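Local coordinates for protein diaminopimelate decarboxylase (Phaeodactylum tricornutum, PDB 7JPJ) that probably catalyses the pyridoxal-phosphate-dependent decarboxylation of diaminopimelate to lysine, working as an obligate dimer, at residues A[307-318]-A[350-361]; A[106-115]-A[129-137]. All blocks are in the same frame, centred on the assembly; numbering follows the deposited sequence.

Contact 1: A[307-318]-A[350-361]; sequences HTFLKLDAGMTD and VVVVGHCCESGD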
loop_
_atom_site.group_PDB
_atom_site.type_symbol
_atom_site.label_atom_id
_atom_site.label_comp_id
_atom_site.label_asym_id
_atom_site.label_seq_id
_atom_site.Cartn_x
_atom_site.Cartn_y
_atom_site.Cartn_z
ATOM N N HIS A 307 4.083 -13.859 -23.082
ATOM C CA HIS A 307 3.157 -12.741 -23.070
ATOM C C HIS A 307 3.786 -11.552 -23.778
ATOM O O HIS A 307 4.988 -11.525 -24.056
ATOM C CB HIS A 307 2.767 -12.348 -21.638
ATOM C CG HIS A 307 2.047 -13.423 -20.889
ATOM N ND1 HIS A 307 2.679 -14.548 -20.405
ATOM C CD2 HIS A 307 0.745 -13.542 -20.534
ATOM C CE1 HIS A 307 1.798 -15.316 -19.791
ATOM N NE2 HIS A 307 0.617 -14.729 -19.854
ATOM N N THR A 308 2.944 -10.568 -24.075
ATOM C CA THR A 308 3.379 -9.235 -24.460
ATOM C C THR A 308 3.069 -8.294 -23.306
ATOM O O THR A 308 1.933 -8.250 -22.827
ATOM C CB THR A 308 2.684 -8.770 -25.742
ATOM O OG1 THR A 308 3.257 -9.448 -26.866
ATOM C CG2 THR A 308 2.845 -7.268 -25.927
ATOM N N PHE A 309 4.083 -7.563 -22.850
ATOM C CA PHE A 309 3.982 -6.737 -21.654
ATOM C C PHE A 309 3.979 -5.262 -22.030
ATOM O O PHE A 309 4.858 -4.802 -22.768
ATOM C CB PHE A 309 5.138 -7.020 -20.692
ATOM C CG PHE A 309 5.165 -8.427 -20.165
ATOM C CD1 PHE A 309 5.753 -9.446 -20.895
ATOM C CD2 PHE A 309 4.614 -8.729 -18.930
ATOM C CE1 PHE A 309 5.782 -10.739 -20.404
ATOM C CE2 PHE A 309 4.643 -10.019 -18.438
ATOM C CZ PHE A 309 5.226 -11.025 -19.174
ATOM N N LEU A 310 2.995 -4.527 -21.515
ATOM C CA LEU A 310 2.970 -3.073 -21.584
ATOM C C LEU A 310 3.434 -2.521 -20.242
ATOM O O LEU A 310 2.790 -2.758 -19.214
ATOM C CB LEU A 310 1.571 -2.559 -21.913
ATOM C CG LEU A 310 0.985 -2.842 -23.297
ATOM C CD1 LEU A 310 -0.308 -2.073 -23.463
ATOM C CD2 LEU A 310 1.968 -2.477 -24.394
ATOM N N LYS A 311 4.547 -1.794 -20.249
ATOM C CA LYS A 311 5.118 -1.215 -19.040
ATOM C C LYS A 311 4.750 0.262 -18.977
ATOM O O LYS A 311 5.056 1.023 -19.901
ATOM C CB LYS A 311 6.635 -1.395 -19.011
ATOM C CG LYS A 311 7.104 -2.797 -19.381
ATOM C CD LYS A 311 8.601 -2.837 -19.643
ATOM C CE LYS A 311 9.346 -3.525 -18.518
ATOM N NZ LYS A 311 10.816 -3.549 -18.762
ATOM N N LEU A 312 4.100 0.661 -17.889
ATOM C CA LEU A 312 3.665 2.036 -17.701
ATOM C C LEU A 312 4.701 2.830 -16.909
ATOM O O LEU A 312 5.704 2.294 -16.431
ATOM C CB LEU A 312 2.320 2.080 -16.976
ATOM C CG LEU A 312 1.204 1.145 -17.440
ATOM C CD1 LEU A 312 0.067 1.175 -16.434
ATOM C CD2 LEU A 312 0.710 1.539 -18.824
ATOM N N ASP A 313 4.444 4.132 -16.773
ATOM C CA ASP A 313 5.186 4.982 -15.849
ATOM C C ASP A 313 4.438 5.171 -14.533
ATOM O O ASP A 313 4.596 6.198 -13.864
ATOM C CB ASP A 313 5.512 6.334 -16.490
ATOM C CG ASP A 313 4.271 7.131 -16.871
ATOM O OD1 ASP A 313 3.146 6.595 -16.785
ATOM O OD2 ASP A 313 4.432 8.306 -17.268
ATOM N N ALA A 314 3.621 4.188 -14.159
ATOM C CA ALA A 314 2.857 4.210 -12.922
ATOM C C ALA A 314 2.742 2.778 -12.417
ATOM O O ALA A 314 3.241 1.839 -13.041
ATOM C CB ALA A 314 1.480 4.842 -13.138
ATOM N N GLY A 315 2.080 2.610 -11.278
ATOM C CA GLY A 315 1.900 1.269 -10.739
ATOM C C GLY A 315 1.260 1.296 -9.367
ATOM O O GLY A 315 0.447 2.176 -9.061
ATOM N N MET A 316 1.643 0.315 -8.544
ATOM C CA MET A 316 1.115 0.221 -7.186
ATOM C C MET A 316 1.371 1.488 -6.374
ATOM O O MET A 316 0.687 1.715 -5.369
ATOM C CB MET A 316 1.720 -0.990 -6.478
ATOM C CG MET A 316 3.205 -1.151 -6.731
ATOM S SD MET A 316 3.972 -2.348 -5.633
ATOM C CE MET A 316 2.911 -3.770 -5.892
ATOM N N THR A 317 2.343 2.311 -6.783
ATOM C CA THR A 317 2.516 3.638 -6.205
ATOM C C THR A 317 1.282 4.514 -6.391
ATOM O O THR A 317 1.102 5.482 -5.646
ATOM C CB THR A 317 3.721 4.333 -6.839
ATOM O OG1 THR A 317 3.696 4.120 -8.257
ATOM C CG2 THR A 317 5.019 3.787 -6.275
ATOM N N ASP A 318 0.439 4.202 -7.366
ATOM C CA ASP A 318 -0.718 5.025 -7.688
ATOM C C ASP A 318 -2.038 4.278 -7.601
ATOM O O ASP A 318 -3.039 4.857 -7.169
ATOM C CB ASP A 318 -0.550 5.618 -9.090
ATOM C CG ASP A 318 0.862 6.104 -9.339
ATOM O OD1 ASP A 318 1.230 7.171 -8.800
ATOM O OD2 ASP A 318 1.612 5.403 -10.049
ATOM N N VAL A 350 -2.523 -8.165 -24.217
ATOM C CA VAL A 350 -1.299 -7.797 -23.519
ATOM C C VAL A 350 -1.489 -7.991 -22.020
ATOM O O VAL A 350 -2.599 -8.194 -21.524
ATOM C CB VAL A 350 -0.874 -6.340 -23.807
ATOM C CG1 VAL A 350 -0.644 -6.123 -25.301
ATOM C CG2 VAL A 350 -1.909 -5.367 -23.261
ATOM N N VAL A 351 -0.368 -7.934 -21.306
ATOM C CA VAL A 351 -0.328 -7.838 -19.853
ATOM C C VAL A 351 0.239 -6.469 -19.508
ATOM O O VAL A 351 1.196 -6.012 -20.144
ATOM C CB VAL A 351 0.525 -8.964 -19.234
ATOM C CG1 VAL A 351 0.740 -8.727 -17.750
ATOM C CG2 VAL A 351 -0.122 -10.314 -19.471
ATOM N N VAL A 352 -0.357 -5.808 -18.519
ATOM C CA VAL A 352 0.038 -4.461 -18.120
ATOM C C VAL A 352 0.777 -4.547 -16.791
ATOM O O VAL A 352 0.245 -5.081 -15.810
ATOM C CB VAL A 352 -1.176 -3.523 -18.019
ATOM C CG1 VAL A 352 -0.722 -2.099 -17.733
ATOM C CG2 VAL A 352 -1.990 -3.580 -19.303
ATOM N N VAL A 353 2.000 -4.019 -16.757
ATOM C CA VAL A 353 2.822 -4.040 -15.555
ATOM C C VAL A 353 3.166 -2.611 -15.157
ATOM O O VAL A 353 3.127 -1.678 -15.966
ATOM C CB VAL A 353 4.109 -4.872 -15.732
ATOM C CG1 VAL A 353 3.773 -6.308 -16.115
ATOM C CG2 VAL A 353 5.025 -4.229 -16.760
ATOM N N GLY A 354 3.521 -2.450 -13.876
ATOM C CA GLY A 354 3.881 -1.154 -13.347
ATOM C C GLY A 354 5.375 -0.879 -13.410
ATOM O O GLY A 354 6.187 -1.750 -13.719
ATOM N N HIS A 355 5.731 0.367 -13.091
ATOM C CA HIS A 355 7.113 0.820 -13.183
ATOM C C HIS A 355 7.951 0.475 -11.957
ATOM O O HIS A 355 9.160 0.731 -11.969
ATOM C CB HIS A 355 7.155 2.335 -13.429
ATOM C CG HIS A 355 6.524 3.149 -12.340
ATOM N ND1 HIS A 355 6.596 4.526 -12.308
ATOM C CD2 HIS A 355 5.807 2.786 -11.250
ATOM C CE1 HIS A 355 5.952 4.974 -11.245
ATOM N NE2 HIS A 355 5.464 3.938 -10.586
ATOM N N CYS A 356 7.359 -0.090 -10.908
ATOM C CA CYS A 356 8.129 -0.442 -9.721
ATOM C C CYS A 356 8.928 -1.714 -9.961
ATOM O O CYS A 356 8.445 -2.663 -10.583
ATOM C CB CYS A 356 7.214 -0.630 -8.511
ATOM S SG CYS A 356 6.297 0.837 -8.040
ATOM N N CYS A 357 10.159 -1.730 -9.454
ATOM C CA CYS A 357 11.023 -2.905 -9.558
ATOM C C CYS A 357 10.568 -3.938 -8.526
ATOM O O CYS A 357 11.210 -4.181 -7.502
ATOM C CB CYS A 357 12.481 -2.510 -9.371
ATOM S SG CYS A 357 13.664 -3.829 -9.720
ATOM N N GLU A 358 9.419 -4.547 -8.812
ATOM C CA GLU A 358 8.825 -5.529 -7.914
ATOM C C GLU A 358 7.943 -6.464 -8.726
ATOM O O GLU A 358 7.144 -6.001 -9.545
ATOM C CB GLU A 358 8.014 -4.844 -6.814
ATOM C CG GLU A 358 7.161 -5.790 -5.996
ATOM C CD GLU A 358 7.344 -5.585 -4.508
ATOM O OE1 GLU A 358 8.460 -5.200 -4.094
ATOM O OE2 GLU A 358 6.367 -5.802 -3.756
ATOM N N SER A 359 8.084 -7.773 -8.493
ATOM C CA SER A 359 7.359 -8.747 -9.303
ATOM C C SER A 359 5.850 -8.594 -9.162
ATOM O O SER A 359 5.110 -8.836 -10.123
ATOM C CB SER A 359 7.785 -10.168 -8.931
ATOM O OG SER A 359 8.102 -10.267 -7.555
ATOM N N GLY A 360 5.376 -8.178 -7.990
ATOM C CA GLY A 360 3.949 -8.056 -7.769
ATOM C C GLY A 360 3.291 -6.836 -8.375
ATOM O O GLY A 360 2.064 -6.721 -8.297
ATOM N N ASP A 361 4.059 -5.929 -8.983
ATOM C CA ASP A 361 3.501 -4.697 -9.545
ATOM C C ASP A 361 2.796 -5.006 -10.869
ATOM O O ASP A 361 3.224 -4.617 -11.959
ATOM C CB ASP A 361 4.585 -3.645 -9.723
ATOM C CG ASP A 361 4.012 -2.264 -9.979
ATOM O OD1 ASP A 361 2.773 -2.110 -9.896
ATOM O OD2 ASP A 361 4.794 -1.333 -10.268
#
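F309 and V351 lie side by side on one surface of a parallel ladder, 308-312 against 350-353, within the mixed sheet of the C-terminal beta domain expected for a fold type III pyridoxal-phosphate enzyme. The strand axes approach to 4.5 Å, and four backbone bonds, from V351 N to T308 O through L312 N to V353 O, fix the register. On the F309 surface, V353 CG1 butts against the ring edge at F309 CD2 (3.8 Å), while its other methyl, CG2, rests on K311 CG. V351 CG2 occupies the hollow beside H307 CD2 (3.5 Å). On the reverse surface the side chains cross instead: V350 CG2 meets L310 CD1, and V352 CG1 abuts L312 CD1 at 3.6 Å. Beyond the strands the chains close up at two glycines, with G315 CA 4.1 Å from G354 CA; a CB on either would probably crowd the D361 carboxylate. The D361 carboxylate fills the notch, taking M316 N on OD1 (3.0 Å) and C356 N on OD2; the loop between carries C357, the predicted proton donor. H355 holds CG between its backbone N and carbonyl carbon (chi1 61°), which lays the ring over A314 CA. In the ring plane, T317 OG1 hydrogen-bonds H355 NE2 at 2.9 Å, while ND1 bonds E105 of the second subunit. Held at both nitrogens, the imidazole has its rotation fixed, and E105 would probably polarise it.

Contact 2: A[106-115]-A[129-137]; sequences LPEDFAALVD and ERFGEHYAG
The helical segments carrying F110 and F131 cross at 68°, their axes 11.4 Å apart, as successive outer helices of the (beta/alpha)8 barrel that binds pyridoxal phosphate in this family. Their backbones come nearest at A111 and H134, whose CA atoms are 7.7 Å apart, so side chains fill the wedge between them. F110 reaches across from a first torsion that sets CG between its backbone N and carbonyl carbon (chi1 75°): CE2 lies 4.1 Å from F131 CD1, and CZ comes up to R130 O. L106 CD2 sits above one face of the F110 ring and one face of the R130 guanidinium, two planes that stand nearly perpendicular. Toward the solvent side, A111 CB packs over the face of the H134 imidazole, a CH-pi contact of 3.7 Å from CB to the ring centroid. Deeper, V114 CG1 touches F131 at its ring edge (CE1, 3.9 Å) and packs on Y135 CE2 (4.1 Å). F131 also packs on L120, which joins helix 125-134 to the barrel wall. Y135 CD2 lies over the centre of the F131 ring, within the same segment, and Y135 OH donates to D115 OD1 at 3.0 Å. A leucine in place of Y135 would probably leave the D115 carboxylate without its hydroxyl partner and open a gap beside V114. The tyrosine hydroxyl meets D115 OD1 from 53° above the carboxylate plane.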
loop_
_atom_site.group_PDB
_atom_site.type_symbol
_atom_site.label_atom_id
_atom_site.label_comp_id
_atom_site.label_asym_id
_atom_site.label_seq_id
_atom_site.Cartn_x
_atom_site.Cartn_y
_atom_site.Cartn_z
ATOM N N LEU A 106 -9.351 6.642 18.837
ATOM C CA LEU A 106 -9.871 7.917 19.320
ATOM C C LEU A 106 -8.714 8.877 19.564
ATOM O O LEU A 106 -7.828 8.570 20.371
ATOM C CB LEU A 106 -10.681 7.712 20.598
ATOM C CG LEU A 106 -11.624 8.845 21.011
ATOM C CD1 LEU A 106 -12.574 9.197 19.881
ATOM C CD2 LEU A 106 -12.399 8.467 22.264
ATOM N N PRO A 107 -8.670 10.030 18.898
ATOM C CA PRO A 107 -7.522 10.927 19.060
ATOM C C PRO A 107 -7.470 11.532 20.453
ATOM O O PRO A 107 -8.488 11.676 21.136
ATOM C CB PRO A 107 -7.762 12.004 17.997
ATOM C CG PRO A 107 -9.241 12.017 17.820
ATOM C CD PRO A 107 -9.687 10.590 17.993
ATOM N N GLU A 108 -6.254 11.894 20.873
ATOM C CA GLU A 108 -6.074 12.475 22.197
ATOM C C GLU A 108 -6.751 13.833 22.330
ATOM O O GLU A 108 -6.956 14.298 23.456
ATOM C CB GLU A 108 -4.584 12.602 22.528
ATOM C CG GLU A 108 -4.286 12.662 24.029
ATOM C CD GLU A 108 -2.987 13.394 24.356
ATOM O OE1 GLU A 108 -3.002 14.644 24.413
ATOM O OE2 GLU A 108 -1.955 12.718 24.566
ATOM N N ASP A 109 -7.106 14.474 21.214
ATOM C CA ASP A 109 -7.772 15.771 21.222
ATOM C C ASP A 109 -9.228 15.667 20.771
ATOM O O ASP A 109 -9.754 16.578 20.123
ATOM C CB ASP A 109 -7.009 16.764 20.345
ATOM C CG ASP A 109 -7.036 16.385 18.873
ATOM O OD1 ASP A 109 -7.035 15.170 18.573
ATOM O OD2 ASP A 109 -7.061 17.299 18.019
ATOM N N PHE A 110 -9.894 14.561 21.110
ATOM C CA PHE A 110 -11.278 14.378 20.681
ATOM C C PHE A 110 -12.199 15.411 21.320
ATOM O O PHE A 110 -13.154 15.878 20.688
ATOM C CB PHE A 110 -11.746 12.959 21.007
ATOM C CG PHE A 110 -12.031 12.734 22.464
ATOM C CD1 PHE A 110 -11.006 12.415 23.339
ATOM C CD2 PHE A 110 -13.321 12.844 22.964
ATOM C CE1 PHE A 110 -11.259 12.210 24.681
ATOM C CE2 PHE A 110 -13.580 12.641 24.311
ATOM C CZ PHE A 110 -12.546 12.323 25.168
ATOM N N ALA A 111 -11.921 15.789 22.571
ATOM C CA ALA A 111 -12.771 16.752 23.265
ATOM C C ALA A 111 -12.777 18.097 22.553
ATOM O O ALA A 111 -13.814 18.768 22.486
ATOM C CB ALA A 111 -12.307 16.911 24.713
ATOM N N ALA A 112 -11.628 18.510 22.013
ATOM C CA ALA A 112 -11.576 19.758 21.260
ATOM C C ALA A 112 -12.465 19.689 20.025
ATOM O O ALA A 112 -13.164 20.656 19.697
ATOM C CB ALA A 112 -10.133 20.073 20.868
ATOM N N LEU A 113 -12.458 18.548 19.332
ATOM C CA LEU A 113 -13.294 18.393 18.146
ATOM C C LEU A 113 -14.775 18.386 18.508
ATOM O O LEU A 113 -15.586 19.031 17.833
ATOM C CB LEU A 113 -12.912 17.113 17.402
ATOM C CG LEU A 113 -11.427 16.949 17.059
ATOM C CD1 LEU A 113 -11.164 15.598 16.413
ATOM C CD2 LEU A 113 -10.946 18.075 16.157
ATOM N N VAL A 114 -15.145 17.668 19.573
ATOM C CA VAL A 114 -16.548 17.605 19.975
ATOM C C VAL A 114 -17.059 18.991 20.352
ATOM O O VAL A 114 -18.217 19.335 20.087
ATOM C CB VAL A 114 -16.732 16.597 21.127
ATOM C CG1 VAL A 114 -18.192 16.529 21.552
ATOM C CG2 VAL A 114 -16.239 15.221 20.713
ATOM N N ASP A 115 -16.198 19.813 20.960
ATOM C CA ASP A 115 -16.613 21.154 21.358
ATOM C C ASP A 115 -16.949 22.028 20.156
ATOM O O ASP A 115 -17.839 22.882 20.240
ATOM C CB ASP A 115 -15.522 21.812 22.201
ATOM C CG ASP A 115 -15.396 21.189 23.574
ATOM O OD1 ASP A 115 -16.370 20.556 24.033
ATOM O OD2 ASP A 115 -14.323 21.337 24.195
ATOM N N GLU A 129 -16.414 5.345 27.482
ATOM C CA GLU A 129 -16.031 5.700 28.844
ATOM C C GLU A 129 -15.161 6.951 28.866
ATOM O O GLU A 129 -15.322 7.806 29.745
ATOM C CB GLU A 129 -15.312 4.529 29.510
ATOM C CG GLU A 129 -16.229 3.373 29.877
ATOM C CD GLU A 129 -15.465 2.168 30.391
ATOM O OE1 GLU A 129 -14.248 2.077 30.120
ATOM O OE2 GLU A 129 -16.080 1.317 31.066
ATOM N N ARG A 130 -14.236 7.078 27.910
ATOM C CA ARG A 130 -13.429 8.292 27.824
ATOM C C ARG A 130 -14.298 9.506 27.519
ATOM O O ARG A 130 -14.085 10.590 28.077
ATOM C CB ARG A 130 -12.339 8.125 26.762
ATOM C CG ARG A 130 -11.270 7.095 27.116
ATOM C CD ARG A 130 -10.250 6.945 25.999
ATOM N NE ARG A 130 -9.511 8.184 25.774
ATOM C CZ ARG A 130 -8.705 8.399 24.738
ATOM N NH1 ARG A 130 -8.529 7.455 23.822
ATOM N NH2 ARG A 130 -8.077 9.563 24.619
ATOM N N PHE A 131 -15.288 9.342 26.638
ATOM C CA PHE A 131 -16.232 10.422 26.369
ATOM C C PHE A 131 -17.049 10.752 27.613
ATOM O O PHE A 131 -17.229 11.925 27.960
ATOM C CB PHE A 131 -17.147 10.027 25.208
ATOM C CG PHE A 131 -18.024 11.142 24.714
ATOM C CD1 PHE A 131 -17.579 12.005 23.728
ATOM C CD2 PHE A 131 -19.298 11.318 25.228
ATOM C CE1 PHE A 131 -18.388 13.027 23.266
ATOM C CE2 PHE A 131 -20.107 12.336 24.773
ATOM C CZ PHE A 131 -19.651 13.192 23.790
ATOM N N GLY A 132 -17.544 9.723 28.304
ATOM C CA GLY A 132 -18.354 9.960 29.488
ATOM C C GLY A 132 -17.567 10.551 30.642
ATOM O O GLY A 132 -18.091 11.362 31.410
ATOM N N GLU A 133 -16.301 10.146 30.790
ATOM C CA GLU A 133 -15.449 10.725 31.826
ATOM C C GLU A 133 -15.291 12.228 31.635
ATOM O O GLU A 133 -15.239 12.987 32.611
ATOM C CB GLU A 133 -14.076 10.045 31.825
ATOM C CG GLU A 133 -14.026 8.697 32.535
ATOM C CD GLU A 133 -12.666 8.014 32.422
ATOM O OE1 GLU A 133 -12.510 6.911 32.991
ATOM O OE2 GLU A 133 -11.756 8.573 31.770
ATOM N N HIS A 134 -15.221 12.680 30.382
ATOM C CA HIS A 134 -14.972 14.090 30.108
ATOM C C HIS A 134 -16.247 14.924 30.159
ATOM O O HIS A 134 -16.189 16.113 30.492
ATOM C CB HIS A 134 -14.298 14.242 28.744
ATOM C CG HIS A 134 -13.693 15.592 28.515
ATOM N ND1 HIS A 134 -14.402 16.641 27.972
ATOM C CD2 HIS A 134 -12.448 16.065 28.760
ATOM C CE1 HIS A 134 -13.620 17.702 27.889
ATOM N NE2 HIS A 134 -12.428 17.379 28.361
ATOM N N TYR A 135 -17.394 14.331 29.837
ATOM C CA TYR A 135 -18.674 15.028 29.797
ATOM C C TYR A 135 -19.657 14.419 30.788
ATOM O O TYR A 135 -20.833 14.219 30.482
ATOM C CB TYR A 135 -19.264 15.005 28.390
ATOM C CG TYR A 135 -18.403 15.684 27.351
ATOM C CD1 TYR A 135 -18.195 17.056 27.388
ATOM C CD2 TYR A 135 -17.807 14.957 26.329
ATOM C CE1 TYR A 135 -17.409 17.686 26.442
ATOM C CE2 TYR A 135 -17.020 15.577 25.378
ATOM C CZ TYR A 135 -16.823 16.943 25.437
ATOM O OH TYR A 135 -16.039 17.568 24.489
ATOM N N ALA A 136 -19.181 14.124 31.995
ATOM C CA ALA A 136 -19.988 13.411 32.977
ATOM C C ALA A 136 -21.157 14.267 33.452
ATOM O O ALA A 136 -20.967 15.405 33.895
ATOM C CB ALA A 136 -19.120 12.991 34.163
ATOM N N GLY A 137 -22.366 13.713 33.358
ATOM C CA GLY A 137 -23.578 14.363 33.826
ATOM C C GLY A 137 -23.828 15.740 33.245
ATOM O O GLY A 137 -23.772 16.737 33.970
#

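From the N terminus, contact 2 is met first: 106-115 and 129-137 close a short loop of 13 residues that includes strand 119-122, so the excursion is one local step of the barrel. Contact 1 follows much later, closing a longer loop of 31 residues that includes helix 321-325 and strand 331-334. The loops lie in series, neither enclosing nor crossing the other. The centres of contacts 1 and 2 are about 46 Å apart and the nearest atoms of contacts 1 and 2 about 26 Å, on opposite sides of the chain's centre. Contact 2 ties outer barrel helices together; contact 1 joins strands of the mixed sheet. Across the dimer, E105 of the second subunit, which reaches contact 1, directly precedes that subunit's copy of 106-115.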